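Local coordinates for putative uncharacterized protein (Leishmania major, PDB 3M3I), which is of unknown function but belongs to the cupin superfamily, with a fold built mainly of antiparallel beta-strands, at residues P200-E203 / A204-K207. Residues are numbered along the deposited sequence; the frame is centred on the assembly and turned at random.
Sequences PQHE and AVIK
The imidazole of H202 has CG of Q201 over the centre of one face, 3.6 Å above its plane, while V205 CG1 stands only obliquely beside the ring. V205 CG1 packs more closely on H202 CB, at 3.4 Å, and both side chains touch Y131 of strand 130-136. With CG anti to the carbonyl carbon (chi1 -58°), the ring of H202 swings clear of the first turn, and its NE2 is hydrogen-bonded to the backbone oxygen of Y128. H202 occupies the N-cap position of helix 203-209, and its carbonyl oxygen accepts the first i to i+4 bond, from I206 N at 2.9 Å. One residue on, K207 N donates to E203 O at 2.8 Å, nearly straight (179°). The side chains of E203 and K207 run side by side, both extended beyond CG, and their ends form a salt bridge, E203 OE2 to K207 NZ 3.1 Å, weak as a hydrogen bond. Aliphatic parts meet beneath it, K207 CD lying 3.9 Å from E203 CG. The first turn thus combines a buried side, where H202 and V205 pack on Y131, with a charged i to i+4 pair; its acidic member, at the helix N-terminus, is probably favoured by the helix dipole.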
# COMPACT_ATOMS: atom_id res chain seq x y z
N PRO A 200 26.20 1.39 -19.52
CA PRO A 200 26.26 2.62 -20.30
C PRO A 200 25.11 2.81 -21.31
O PRO A 200 24.86 3.94 -21.75
CB PRO A 200 27.60 2.50 -21.01
CG PRO A 200 27.79 1.05 -21.19
CD PRO A 200 27.22 0.41 -19.96
N GLN A 201 24.42 1.73 -21.67
CA GLN A 201 23.21 1.84 -22.48
C GLN A 201 22.12 2.73 -21.84
O GLN A 201 21.26 3.24 -22.55
CB GLN A 201 22.61 0.45 -22.81
CG GLN A 201 22.06 -0.34 -21.61
CD GLN A 201 23.12 -1.16 -20.89
OE1 GLN A 201 24.31 -0.88 -21.04
NE2 GLN A 201 22.71 -2.16 -20.12
N HIS A 202 22.18 2.94 -20.52
CA HIS A 202 21.19 3.76 -19.82
C HIS A 202 21.73 5.14 -19.42
O HIS A 202 21.25 5.72 -18.45
CB HIS A 202 20.69 3.03 -18.57
CG HIS A 202 20.08 1.70 -18.85
ND1 HIS A 202 19.03 1.52 -19.72
CD2 HIS A 202 20.37 0.47 -18.36
CE1 HIS A 202 18.71 0.24 -19.77
NE2 HIS A 202 19.51 -0.42 -18.95
N GLU A 203 22.69 5.68 -20.17
CA GLU A 203 23.37 6.92 -19.77
C GLU A 203 22.42 8.03 -19.35
O GLU A 203 22.64 8.68 -18.33
CB GLU A 203 24.32 7.42 -20.86
CG GLU A 203 25.07 8.74 -20.48
CD GLU A 203 26.30 9.06 -21.36
OE1 GLU A 203 26.60 8.30 -22.29
OE2 GLU A 203 26.98 10.09 -21.11
N ALA A 204 21.36 8.25 -20.13
CA ALA A 204 20.41 9.34 -19.87
C ALA A 204 19.73 9.23 -18.50
O ALA A 204 19.72 10.19 -17.73
CB ALA A 204 19.38 9.42 -20.97
N VAL A 205 19.17 8.06 -18.18
CA VAL A 205 18.57 7.85 -16.86
C VAL A 205 19.65 7.91 -15.78
O VAL A 205 19.43 8.45 -14.70
CB VAL A 205 17.76 6.51 -16.77
CG1 VAL A 205 18.58 5.34 -17.25
CG2 VAL A 205 17.30 6.24 -15.33
N ILE A 206 20.84 7.39 -16.09
CA ILE A 206 21.93 7.39 -15.11
C ILE A 206 22.32 8.83 -14.73
O ILE A 206 22.30 9.18 -13.55
CB ILE A 206 23.15 6.60 -15.58
CG1 ILE A 206 22.84 5.10 -15.60
CG2 ILE A 206 24.36 6.85 -14.67
CD1 ILE A 206 23.86 4.29 -16.39
N LYS A 207 22.63 9.66 -15.72
CA LYS A 207 22.99 11.05 -15.48
C LYS A 207 21.84 11.91 -14.93
O LYS A 207 22.09 12.91 -14.28
CB LYS A 207 23.58 11.70 -16.74
CG LYS A 207 25.05 11.30 -16.97
CD LYS A 207 25.63 11.88 -18.23
CE LYS A 207 27.13 11.59 -18.33
NZ LYS A 207 27.83 12.44 -19.34